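Local coordinates for protein acyl-ACP thioesterase (Bacteroides thetaiotaomicron, PDB 2ESS) that probably hydrolyses the thioester of fatty acyl-acyl carrier proteins, releasing free fatty acids, and binds calcium, at residues 11-16 / 32-37; 20-25 / 193-198; 96-101 / 107-112; 220-223 / 227-230; 230-233 / 239-242. One frame throughout, in Å; residues are numbered along the deposited sequence.

Contact 1: 11-16 / 32-37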
# COMPACT_ATOMS: atom_id res chain seq x y z
N TYR A 11 6.44 17.80 -1.62
CA TYR A 11 5.80 16.97 -0.62
C TYR A 11 6.83 16.04 -0.03
O TYR A 11 7.64 15.50 -0.75
CB TYR A 11 4.62 16.20 -1.25
CG TYR A 11 3.69 17.17 -1.95
CD1 TYR A 11 2.80 17.96 -1.24
CD2 TYR A 11 3.76 17.36 -3.32
CE1 TYR A 11 2.00 18.88 -1.89
CE2 TYR A 11 2.95 18.28 -3.98
CZ TYR A 11 2.07 19.03 -3.27
OH TYR A 11 1.30 19.94 -3.96
N GLN A 12 6.80 15.92 1.30
CA GLN A 12 7.78 15.15 2.07
C GLN A 12 7.26 13.78 2.50
O GLN A 12 6.13 13.63 2.96
CB GLN A 12 8.15 15.91 3.36
CG GLN A 12 8.72 17.29 3.15
CD GLN A 12 10.00 17.25 2.37
OE1 GLN A 12 10.82 16.36 2.57
NE2 GLN A 12 10.16 18.20 1.44
N PHE A 13 8.11 12.78 2.35
CA PHE A 13 7.78 11.41 2.72
C PHE A 13 8.92 10.71 3.46
O PHE A 13 10.05 11.17 3.47
CB PHE A 13 7.44 10.62 1.48
CG PHE A 13 6.33 11.20 0.70
CD1 PHE A 13 5.03 11.07 1.14
CD2 PHE A 13 6.58 11.93 -0.46
CE1 PHE A 13 3.98 11.63 0.43
CE2 PHE A 13 5.53 12.48 -1.19
CZ PHE A 13 4.24 12.34 -0.75
N VAL A 14 8.58 9.59 4.08
CA VAL A 14 9.58 8.65 4.61
C VAL A 14 9.26 7.28 4.02
O VAL A 14 8.09 6.88 4.00
CB VAL A 14 9.52 8.58 6.14
CG1 VAL A 14 10.55 7.58 6.67
CG2 VAL A 14 9.74 9.95 6.75
N ALA A 15 10.28 6.53 3.57
CA ALA A 15 10.09 5.17 3.06
C ALA A 15 9.78 4.15 4.21
O ALA A 15 10.66 3.75 4.97
CB ALA A 15 11.32 4.72 2.27
N GLU A 16 8.53 3.73 4.31
CA GLU A 16 8.10 2.83 5.38
C GLU A 16 8.43 1.37 5.05
O GLU A 16 8.45 0.97 3.85
CB GLU A 16 6.57 2.93 5.59
CG GLU A 16 5.99 4.34 5.67
CD GLU A 16 4.44 4.37 5.43
OE1 GLU A 16 3.80 3.28 5.33
OE2 GLU A 16 3.88 5.50 5.32
N GLY A 32 4.67 5.22 -7.51
CA GLY A 32 3.49 5.61 -8.33
C GLY A 32 2.36 6.18 -7.48
O GLY A 32 1.83 7.24 -7.79
N ASN A 33 2.03 5.50 -6.38
CA ASN A 33 1.02 5.98 -5.40
C ASN A 33 1.35 7.40 -4.92
O ASN A 33 0.49 8.31 -4.98
CB ASN A 33 0.87 5.02 -4.21
CG ASN A 33 -0.27 5.47 -3.23
OD1 ASN A 33 -1.40 5.62 -3.63
ND2 ASN A 33 0.07 5.74 -1.99
N HIS A 34 2.60 7.62 -4.49
CA HIS A 34 3.01 8.96 -4.05
C HIS A 34 2.89 10.02 -5.17
O HIS A 34 2.40 11.13 -4.94
CB HIS A 34 4.44 8.93 -3.51
CG HIS A 34 4.55 8.22 -2.18
ND1 HIS A 34 3.67 8.43 -1.16
CD2 HIS A 34 5.47 7.34 -1.72
CE1 HIS A 34 4.02 7.70 -0.11
NE2 HIS A 34 5.12 7.03 -0.42
N LEU A 35 3.37 9.70 -6.36
CA LEU A 35 3.29 10.63 -7.51
C LEU A 35 1.85 11.02 -7.78
O LEU A 35 1.54 12.20 -7.85
CB LEU A 35 3.95 10.05 -8.77
CG LEU A 35 5.43 9.63 -8.64
CD1 LEU A 35 5.91 9.00 -9.98
CD2 LEU A 35 6.37 10.77 -8.17
N LEU A 36 0.94 10.05 -7.90
CA LEU A 36 -0.45 10.33 -8.21
C LEU A 36 -1.17 11.09 -7.10
O LEU A 36 -1.92 12.02 -7.37
CB LEU A 36 -1.18 9.03 -8.58
CG LEU A 36 -0.58 8.30 -9.80
CD1 LEU A 36 -1.41 7.03 -10.20
CD2 LEU A 36 -0.46 9.27 -10.99
N ASN A 37 -0.89 10.75 -5.85
CA ASN A 37 -1.43 11.52 -4.72
C ASN A 37 -0.91 12.95 -4.74
O ASN A 37 -1.65 13.88 -4.39
CB ASN A 37 -1.05 10.89 -3.37
CG ASN A 37 -1.86 9.61 -3.06
OD1 ASN A 37 -2.97 9.43 -3.54
ND2 ASN A 37 -1.31 8.75 -2.23
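His-34 ND1 rests over one face of the Phe-13 ring, offset toward the rim, and touches three of its atoms; the closest is Phe-13 CE1, 3.6 Å from His-34 ND1. The neighbouring imidazole carbon shares the footing, with His-34 CE1 3.7 Å from Phe-13 CD1. The two rings make a face-to-face stack whose planes stand 30° apart and whose centroids lie 4.2 Å from each other, close enough for broad contact although not parallel. The side chains run past each other in opposite directions, one coming from a strand and the other from a helix. Phe-13 CG stands anti to the carbonyl carbon (chi1 -57°), which carries the ring to the helix; chi2 (-75°) sets the turn of its face. Both residue types suit the place: phenylalanine offers a wide apolar surface, and histidine brings a flat ring that can stack on it. The Phe-13 ring also meets that of Phe-79, and its strand is hydrogen-bonded to strand 78-88. Beside this stack, Glu-16 OE1 is hydrogen-bonded to Asn-33 ND2 of the second subunit, and Asn-33 ND2 to Glu-16 OE1 there. The contact thus fastens strand 9-14, outermost in the sheet of this chain, against helix 28-45, the long helix around which a HotDog sheet curls.

Contact 2: 20-25 / 193-198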
# COMPACT_ATOMS: atom_id res chain seq x y z
N VAL A 20 8.71 -1.12 1.05
CA VAL A 20 9.97 -1.42 0.38
C VAL A 20 10.07 -2.88 0.01
O VAL A 20 9.35 -3.71 0.55
CB VAL A 20 11.21 -1.02 1.22
CG1 VAL A 20 11.17 0.49 1.51
CG2 VAL A 20 11.36 -1.95 2.48
N ASP A 21 10.97 -3.20 -0.93
CA ASP A 21 11.19 -4.57 -1.39
C ASP A 21 12.26 -5.29 -0.60
O ASP A 21 12.76 -4.77 0.42
CB ASP A 21 11.48 -4.62 -2.90
CG ASP A 21 12.80 -3.89 -3.31
OD1 ASP A 21 13.70 -3.69 -2.46
OD2 ASP A 21 12.89 -3.53 -4.51
N PHE A 22 12.62 -6.50 -1.05
CA PHE A 22 13.57 -7.31 -0.32
C PHE A 22 14.99 -6.72 -0.29
O PHE A 22 15.78 -7.14 0.55
CB PHE A 22 13.61 -8.76 -0.81
CG PHE A 22 14.21 -8.92 -2.17
CD1 PHE A 22 15.58 -9.12 -2.32
CD2 PHE A 22 13.41 -8.85 -3.30
CE1 PHE A 22 16.14 -9.28 -3.57
CE2 PHE A 22 13.97 -9.03 -4.57
CZ PHE A 22 15.33 -9.23 -4.71
N ASN A 23 15.27 -5.74 -1.15
CA ASN A 23 16.55 -4.98 -1.06
C ASN A 23 16.41 -3.68 -0.23
O ASN A 23 17.35 -2.90 -0.14
CB ASN A 23 17.09 -4.61 -2.43
CG ASN A 23 17.51 -5.82 -3.27
OD1 ASN A 23 18.16 -6.75 -2.80
ND2 ASN A 23 17.11 -5.79 -4.55
N GLY A 24 15.26 -3.49 0.40
CA GLY A 24 15.00 -2.31 1.25
C GLY A 24 14.70 -1.03 0.50
O GLY A 24 14.77 0.04 1.07
N ARG A 25 14.40 -1.12 -0.79
CA ARG A 25 14.15 0.06 -1.63
C ARG A 25 12.68 0.18 -1.89
O ARG A 25 12.01 -0.83 -2.07
CB ARG A 25 14.82 -0.10 -2.99
CG ARG A 25 16.32 -0.31 -2.93
CD ARG A 25 16.97 1.00 -2.69
NE ARG A 25 18.35 0.85 -2.25
CZ ARG A 25 19.17 1.86 -2.03
NH1 ARG A 25 18.78 3.10 -2.26
NH2 ARG A 25 20.42 1.63 -1.60
N LEU A 193 16.44 -11.30 -11.33
CA LEU A 193 16.52 -9.99 -11.99
C LEU A 193 16.57 -8.86 -10.96
O LEU A 193 17.37 -7.95 -11.04
CB LEU A 193 15.31 -9.84 -12.93
CG LEU A 193 15.36 -9.00 -14.19
CD1 LEU A 193 16.75 -9.05 -14.88
CD2 LEU A 193 14.26 -9.51 -15.11
N TYR A 194 15.69 -8.93 -9.97
CA TYR A 194 15.66 -7.95 -8.90
C TYR A 194 16.89 -8.07 -7.98
O TYR A 194 17.31 -7.10 -7.36
CB TYR A 194 14.37 -8.12 -8.10
CG TYR A 194 13.13 -7.73 -8.85
CD1 TYR A 194 12.92 -6.41 -9.23
CD2 TYR A 194 12.16 -8.66 -9.14
CE1 TYR A 194 11.77 -6.05 -9.92
CE2 TYR A 194 11.01 -8.31 -9.79
CZ TYR A 194 10.83 -7.01 -10.21
OH TYR A 194 9.66 -6.68 -10.87
N GLN A 195 17.48 -9.26 -7.92
CA GLN A 195 18.70 -9.45 -7.15
C GLN A 195 19.93 -8.85 -7.80
O GLN A 195 20.87 -8.52 -7.10
CB GLN A 195 18.97 -10.93 -6.92
CG GLN A 195 18.14 -11.55 -5.82
CD GLN A 195 18.43 -13.02 -5.63
OE1 GLN A 195 18.34 -13.81 -6.57
NE2 GLN A 195 18.78 -13.39 -4.41
N THR A 196 19.95 -8.79 -9.14
CA THR A 196 21.13 -8.38 -9.85
C THR A 196 20.97 -7.04 -10.58
O THR A 196 21.96 -6.39 -10.91
CB THR A 196 21.56 -9.47 -10.86
OG1 THR A 196 20.52 -9.64 -11.83
CG2 THR A 196 21.83 -10.78 -10.12
N LYS A 197 19.74 -6.63 -10.85
CA LYS A 197 19.53 -5.39 -11.57
C LYS A 197 18.44 -4.59 -10.89
O LYS A 197 17.74 -5.08 -10.02
CB LYS A 197 19.11 -5.67 -13.01
CG LYS A 197 20.15 -6.43 -13.84
CD LYS A 197 19.60 -6.82 -15.21
CE LYS A 197 20.53 -7.78 -15.90
NZ LYS A 197 20.01 -8.35 -17.18
N ARG A 198 18.31 -3.36 -11.32
CA ARG A 198 17.21 -2.52 -10.85
C ARG A 198 16.49 -1.97 -12.06
O ARG A 198 17.08 -1.85 -13.12
CB ARG A 198 17.73 -1.38 -10.00
CG ARG A 198 18.78 -0.56 -10.65
CD ARG A 198 19.30 0.49 -9.70
NE ARG A 198 18.27 1.48 -9.47
CZ ARG A 198 17.95 2.44 -10.33
NH1 ARG A 198 18.61 2.58 -11.48
NH2 ARG A 198 16.97 3.28 -10.02
O HOH W 1 19.79 -8.32 -3.81
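Phe-22 reaches across to the helix end at Tyr-194 and Gln-195. From CB, CG is placed between the backbone N and the carbonyl carbon (chi1 70°), a crowded position that sends the outer half of the ring to the helix. Beyond CG, Phe-22 CE2 meets Tyr-194 CB at 3.7 Å, near the plane of the ring at its edge. On the other branch Phe-22 CE1 lies 3.8 Å from Gln-195 CG, and at the tip CZ touches both Tyr-194 CB and the Tyr-194 carbonyl carbon. A leucine in its place would probably leave Tyr-194 CB and Gln-195 CG less well covered and open a gap at the helix end. Next door, Asn-23 ND2 donates to Tyr-194 O over 3.1 Å, from above the carbonyl plane. Asparagine suits the spot, since its OD1 also takes a water that is weakly bonded to Gln-195 O. Asp-21 OD1 shapes the loop by accepting from Asn-23 N in an Asx turn and from Arg-25 N, which arrive at opposite faces of its carboxylate. The loop between strand 9-14 and helix 28-45 is thereby joined to the end of helix 191-196, with Tyr-167 of the second subunit packed on Phe-22 and stacked on Tyr-194.

Contact 3: 96-101 / 107-112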
# COMPACT_ATOMS: atom_id res chain seq x y z
N ASN A 96 4.51 16.78 -14.64
CA ASN A 96 5.86 16.21 -14.44
C ASN A 96 6.20 16.21 -12.99
O ASN A 96 5.53 16.86 -12.16
CB ASN A 96 6.88 16.97 -15.27
CG ASN A 96 6.65 16.79 -16.76
OD1 ASN A 96 5.88 15.92 -17.19
ND2 ASN A 96 7.27 17.63 -17.54
N PHE A 97 7.21 15.40 -12.69
CA PHE A 97 7.64 15.14 -11.31
C PHE A 97 9.16 15.03 -11.22
O PHE A 97 9.84 14.63 -12.19
CB PHE A 97 7.09 13.81 -10.77
CG PHE A 97 5.62 13.67 -10.85
CD1 PHE A 97 5.04 13.16 -12.00
CD2 PHE A 97 4.81 14.01 -9.77
CE1 PHE A 97 3.67 13.00 -12.07
CE2 PHE A 97 3.46 13.86 -9.84
CZ PHE A 97 2.88 13.37 -10.99
N ALA A 98 9.69 15.41 -10.06
CA ALA A 98 11.08 15.12 -9.70
C ALA A 98 11.04 14.40 -8.34
O ALA A 98 10.18 14.66 -7.50
CB ALA A 98 11.90 16.40 -9.63
N VAL A 99 11.91 13.43 -8.16
CA VAL A 99 12.05 12.75 -6.86
C VAL A 99 13.40 13.13 -6.28
O VAL A 99 14.43 13.04 -6.97
CB VAL A 99 11.95 11.21 -7.04
CG1 VAL A 99 12.05 10.49 -5.68
CG2 VAL A 99 10.62 10.89 -7.77
N ILE A 100 13.40 13.52 -5.00
CA ILE A 100 14.57 14.09 -4.36
C ILE A 100 14.90 13.23 -3.16
O ILE A 100 14.02 12.92 -2.36
CB ILE A 100 14.37 15.57 -3.94
CG1 ILE A 100 14.09 16.45 -5.17
CG2 ILE A 100 15.61 16.11 -3.30
CD1 ILE A 100 12.69 16.46 -5.60
N ASP A 101 16.16 12.85 -3.05
CA ASP A 101 16.58 11.93 -1.98
C ASP A 101 16.83 12.68 -0.66
O ASP A 101 16.65 13.88 -0.61
CB ASP A 101 17.77 11.07 -2.43
CG ASP A 101 19.13 11.78 -2.32
OD1 ASP A 101 19.23 12.96 -1.90
OD2 ASP A 101 20.13 11.08 -2.64
N ILE A 107 17.05 12.20 -7.78
CA ILE A 107 17.33 10.79 -8.05
C ILE A 107 16.41 10.18 -9.11
O ILE A 107 16.63 9.06 -9.59
CB ILE A 107 17.30 9.90 -6.77
CG1 ILE A 107 15.95 9.98 -6.05
CG2 ILE A 107 18.54 10.24 -5.88
CD1 ILE A 107 15.69 8.92 -4.99
N GLY A 108 15.38 10.91 -9.49
CA GLY A 108 14.52 10.47 -10.58
C GLY A 108 13.53 11.53 -11.04
O GLY A 108 13.39 12.60 -10.42
N TYR A 109 12.86 11.21 -12.15
CA TYR A 109 11.86 12.06 -12.74
C TYR A 109 10.69 11.22 -13.21
O TYR A 109 10.83 10.05 -13.43
CB TYR A 109 12.40 12.82 -13.94
CG TYR A 109 13.48 13.76 -13.60
CD1 TYR A 109 13.19 15.01 -13.07
CD2 TYR A 109 14.80 13.40 -13.77
CE1 TYR A 109 14.22 15.89 -12.72
CE2 TYR A 109 15.83 14.26 -13.41
CZ TYR A 109 15.53 15.49 -12.90
OH TYR A 109 16.56 16.32 -12.58
N ALA A 110 9.52 11.84 -13.34
CA ALA A 110 8.37 11.20 -13.92
C ALA A 110 7.59 12.18 -14.80
O ALA A 110 7.61 13.40 -14.56
CB ALA A 110 7.48 10.54 -12.85
N ARG A 111 6.94 11.61 -15.82
CA ARG A 111 6.04 12.33 -16.72
C ARG A 111 4.71 11.59 -16.72
O ARG A 111 4.68 10.37 -16.80
CB ARG A 111 6.59 12.35 -18.13
CG ARG A 111 7.81 13.22 -18.31
CD ARG A 111 8.31 13.18 -19.76
NE ARG A 111 9.27 14.25 -19.91
CZ ARG A 111 8.98 15.49 -20.29
NH1 ARG A 111 7.76 15.86 -20.65
NH2 ARG A 111 9.96 16.37 -20.31
N SER A 112 3.61 12.35 -16.61
CA SER A 112 2.25 11.80 -16.62
C SER A 112 1.41 12.59 -17.63
O SER A 112 1.66 13.78 -17.87
CB SER A 112 1.61 11.82 -15.23
OG SER A 112 1.46 13.13 -14.68
O HOH W 2 4.17 14.65 -18.94
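Phe-97 and Ala-110 face each other in a beta hairpin of the N-terminal HotDog domain, an antiparallel ladder interrupted by a classic bulge where Ile-107 and Gly-108 both oppose Val-99. The Phe-97 ring turns its edge to the partner strand. Its CD1 lies 3.7 Å from Ala-110 CB, whose small methyl leaves room for the ring, while CE1 comes within 3.4 Å of Ser-112 OG. That hydroxyl is itself hydrogen-bonded to Arg-95 O and Trp-114 NE1. Leu-35 of helix 28-45 packs on both Phe-97 and Ala-110, which is consistent with apolar residues at these two positions. On the other face Asn-96 and Arg-111 lie side by side, pointing the same way. Their amide and guanidinium planes are 69° apart, and Asn-96 ND2 sits over one face of the guanidinium; Arg-111 spends its N-H groups on Glu-86, Ile-146 O and Cys-144 O. Further along this face, Ala-98 CB fits beside Tyr-109 CE1. At the bulge Ile-107 CG1 stands between its backbone N and carbonyl carbon (chi1 58°), which puts it 4.0 Å from Val-99 CG1, while Ile-107 CG2, anti to the carbonyl carbon, meets Asp-101 CB. Val-99 O accepts from Ile-107 N at 2.9 Å and only weakly from Gly-108 N. Past the Arg-111 end, one water donates to both Asn-96 OD1, at 2.8 Å, and Ser-112 O, at 2.9 Å.

Contact 4: 220-223 / 227-230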
# COMPACT_ATOMS: atom_id res chain seq x y z
N CYS A 220 4.03 -10.80 -22.76
CA CYS A 220 5.31 -10.17 -22.63
C CYS A 220 6.23 -10.43 -23.82
O CYS A 220 6.37 -11.56 -24.26
CB CYS A 220 5.95 -10.67 -21.37
SG CYS A 220 7.44 -9.79 -21.03
N ASP A 221 6.82 -9.35 -24.36
CA ASP A 221 7.92 -9.41 -25.35
C ASP A 221 9.20 -8.96 -24.66
O ASP A 221 9.22 -7.87 -24.12
CB ASP A 221 7.72 -8.38 -26.48
CG ASP A 221 6.57 -8.69 -27.39
OD1 ASP A 221 6.13 -9.86 -27.46
OD2 ASP A 221 6.13 -7.74 -28.06
N GLU A 222 10.26 -9.75 -24.70
CA GLU A 222 11.54 -9.29 -24.22
C GLU A 222 12.30 -8.77 -25.42
O GLU A 222 12.76 -9.54 -26.25
CB GLU A 222 12.31 -10.40 -23.49
CG GLU A 222 13.60 -9.89 -22.85
CD GLU A 222 14.41 -10.97 -22.09
OE1 GLU A 222 13.99 -12.16 -22.07
OE2 GLU A 222 15.48 -10.62 -21.53
N VAL A 223 12.40 -7.45 -25.55
CA VAL A 223 12.92 -6.86 -26.77
C VAL A 223 14.46 -6.86 -26.78
O VAL A 223 15.06 -6.90 -27.85
CB VAL A 223 12.34 -5.46 -27.06
CG1 VAL A 223 10.82 -5.47 -26.90
CG2 VAL A 223 12.95 -4.42 -26.20
N GLU A 227 15.03 -5.03 -21.65
CA GLU A 227 13.80 -4.31 -21.97
C GLU A 227 12.65 -5.28 -22.24
O GLU A 227 12.75 -6.17 -23.09
CB GLU A 227 14.01 -3.41 -23.16
CG GLU A 227 12.78 -2.54 -23.46
CD GLU A 227 13.06 -1.42 -24.47
OE1 GLU A 227 14.24 -1.03 -24.62
OE2 GLU A 227 12.08 -0.93 -25.11
N PHE A 228 11.55 -5.06 -21.53
CA PHE A 228 10.38 -5.89 -21.62
C PHE A 228 9.16 -5.06 -21.93
O PHE A 228 8.94 -4.02 -21.34
CB PHE A 228 10.15 -6.62 -20.31
CG PHE A 228 11.29 -7.47 -19.89
CD1 PHE A 228 12.38 -6.93 -19.26
CD2 PHE A 228 11.26 -8.83 -20.13
CE1 PHE A 228 13.43 -7.74 -18.86
CE2 PHE A 228 12.31 -9.63 -19.72
CZ PHE A 228 13.39 -9.08 -19.10
N HIS A 229 8.33 -5.54 -22.85
CA HIS A 229 7.06 -4.87 -23.11
C HIS A 229 5.96 -5.83 -22.70
O HIS A 229 6.00 -7.00 -23.06
CB HIS A 229 6.90 -4.51 -24.58
CG HIS A 229 7.90 -3.52 -25.08
ND1 HIS A 229 7.86 -3.02 -26.36
CD2 HIS A 229 8.98 -2.95 -24.49
CE1 HIS A 229 8.87 -2.18 -26.54
NE2 HIS A 229 9.57 -2.13 -25.42
N VAL A 230 4.99 -5.33 -21.95
CA VAL A 230 3.96 -6.12 -21.33
C VAL A 230 2.60 -5.55 -21.75
O VAL A 230 2.39 -4.33 -21.85
CB VAL A 230 4.12 -6.16 -19.78
CG1 VAL A 230 2.98 -6.96 -19.14
CG2 VAL A 230 5.51 -6.72 -19.37
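Val-223 plants a methyl on the His-229 imidazole: CG1 sits 3.7 Å above the ring, almost exactly over its centre, in a CH-pi contact. Its second methyl is set between the backbone N and the carbonyl carbon and presses on Glu-227, with Val-223 CG2 only 3.3 Å from Glu-227 CG, a tight fit. A branched valine can thus serve both neighbours. Glu-227 keeps an extended chain, its CG opposite the backbone N (chi1 -174°), and this brings the carboxylate to the edge of the imidazole. There His-229 NE2 donates over 2.8 Å to the anti lone pair of Glu-227 OE2, which lies nearly in the imidazole plane. Histidine suits the place because its second nitrogen, ND1, is also bonded, to Lys-153 O, so the ring is held against rotation from both sides. On the other face of the sheet Glu-222 stretches alongside Phe-228, the carboxylate and ring planes 20° apart. Glu-222 CG is 3.4 Å from Phe-228 CE2, and the carboxylate follows alongside the outer ring atoms, with Glu-222 OE2 3.6 Å from Phe-228 CZ. Cys-220 SG approaches the edge of the same ring and also lies against Val-230 CG2. Backbone bonds pair Asp-221 with His-229 in both directions, giving the regular ladder of an antiparallel beta hairpin in the C-terminal HotDog domain.

Contact 5: 230-233 / 239-242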
# COMPACT_ATOMS: atom_id res chain seq x y z
N VAL A 230 4.99 -5.33 -21.95
CA VAL A 230 3.96 -6.12 -21.33
C VAL A 230 2.60 -5.55 -21.75
O VAL A 230 2.39 -4.33 -21.85
CB VAL A 230 4.12 -6.16 -19.78
CG1 VAL A 230 2.98 -6.96 -19.14
CG2 VAL A 230 5.51 -6.72 -19.37
N GLU A 231 1.68 -6.46 -22.05
CA GLU A 231 0.30 -6.13 -22.31
C GLU A 231 -0.55 -6.95 -21.36
O GLU A 231 -0.28 -8.12 -21.17
CB GLU A 231 -0.01 -6.46 -23.78
CG GLU A 231 -1.31 -5.94 -24.30
CD GLU A 231 -1.40 -6.06 -25.84
OE1 GLU A 231 -1.60 -7.19 -26.33
OE2 GLU A 231 -1.27 -5.01 -26.54
N VAL A 232 -1.51 -6.30 -20.71
CA VAL A 232 -2.50 -6.95 -19.87
C VAL A 232 -3.85 -6.91 -20.61
O VAL A 232 -4.27 -5.85 -21.09
CB VAL A 232 -2.66 -6.29 -18.48
CG1 VAL A 232 -3.57 -7.15 -17.58
CG2 VAL A 232 -1.30 -6.08 -17.79
N LYS A 233 -4.50 -8.06 -20.73
CA LYS A 233 -5.82 -8.16 -21.35
C LYS A 233 -6.85 -8.71 -20.36
O LYS A 233 -6.52 -9.52 -19.49
CB LYS A 233 -5.80 -9.09 -22.56
CG LYS A 233 -4.98 -8.62 -23.70
CD LYS A 233 -5.07 -9.59 -24.85
CE LYS A 233 -3.99 -9.32 -25.87
NZ LYS A 233 -4.09 -10.26 -27.04
N VAL A 239 -7.49 -5.29 -24.42
CA VAL A 239 -6.34 -4.72 -23.73
C VAL A 239 -6.78 -3.71 -22.68
O VAL A 239 -7.54 -2.78 -22.98
CB VAL A 239 -5.34 -4.08 -24.69
CG1 VAL A 239 -4.24 -3.38 -23.92
CG2 VAL A 239 -4.75 -5.15 -25.62
N VAL A 240 -6.31 -3.90 -21.45
CA VAL A 240 -6.57 -2.92 -20.39
C VAL A 240 -5.38 -2.02 -20.06
O VAL A 240 -5.56 -0.86 -19.69
CB VAL A 240 -7.16 -3.56 -19.10
CG1 VAL A 240 -8.53 -4.18 -19.45
CG2 VAL A 240 -6.19 -4.58 -18.47
N CYS A 241 -4.16 -2.54 -20.17
CA CYS A 241 -2.99 -1.67 -20.06
C CYS A 241 -1.80 -2.28 -20.74
O CYS A 241 -1.80 -3.46 -21.06
CB CYS A 241 -2.69 -1.31 -18.62
SG CYS A 241 -2.32 -2.64 -17.56
N ARG A 242 -0.79 -1.45 -20.98
CA ARG A 242 0.50 -1.84 -21.50
C ARG A 242 1.55 -1.18 -20.63
O ARG A 242 1.27 -0.15 -19.96
CB ARG A 242 0.67 -1.44 -22.98
CG ARG A 242 -0.21 -2.25 -23.91
CD ARG A 242 -0.02 -1.94 -25.40
NE ARG A 242 -0.84 -0.80 -25.69
CZ ARG A 242 -2.01 -0.82 -26.30
NH1 ARG A 242 -2.55 -1.94 -26.79
NH2 ARG A 242 -2.63 0.33 -26.43
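Val-232 and Cys-241 form a hydrogen-bonded antiparallel pair, and the backbone bonds set the frame. Val-232 N donates to Cys-241 O at 2.9 Å; in return Val-232 O takes Val-240 N at 2.8 Å and, weakly, Cys-241 N. With two residues opposite one, this is a classic beta bulge. Apolar packing follows from it. Val-232 CG2 lies 3.6 Å from Cys-241 SG, and its CG1 is 3.8 Å from Val-240 CG2. Branched valines and a compact thiol suit this side, where Ile-185 and Tyr-181 of helix 178-186 cover them. The charged pair occupies the other face. Glu-231 runs beside Arg-242, pointing the same way, its CG placed opposite the backbone N (chi1 -168°). Glu-231 OE2 meets Arg-242 NH1 at the guanidinium edge in a salt bridge of 3.3 Å, straight but long and weak as a hydrogen bond. Val-239 CG2 packs across the carboxylate, 3.5 Å from Glu-231 CD. Replacing Glu-231 by an alanine would probably leave Arg-242 without this countercharge and uncover the Val-239 methyl. Since Glu-231 is buried, the arginine is likely to stabilise its ionised form, so that one face joins a weak salt bridge to packing by Val-239, and the other is apolar.

Overall arrangement
Along the chain contact 1 closes first, then contact 3; contact 2 spans from the N-terminal HotDog range to the C-terminal one, and contacts 4 and 5 follow. Contacts 1 and 3 have centres about 11 Å apart and touch through helix 28-45. Contacts 4 and 5 have centres about 12 Å apart, sharing Val-230 and strand 227-234, so that three successive strands form a meander. The two groups occupy opposite wings of one long antiparallel sheet, contacts 1 and 4 having centres about 28 Å apart. Contact 2 joins the two halves by setting 20-25 against 193-198, and Leu-193 in turn packs on Phe-228 of contact 4; like contact 1, contact 2 borders the second subunit.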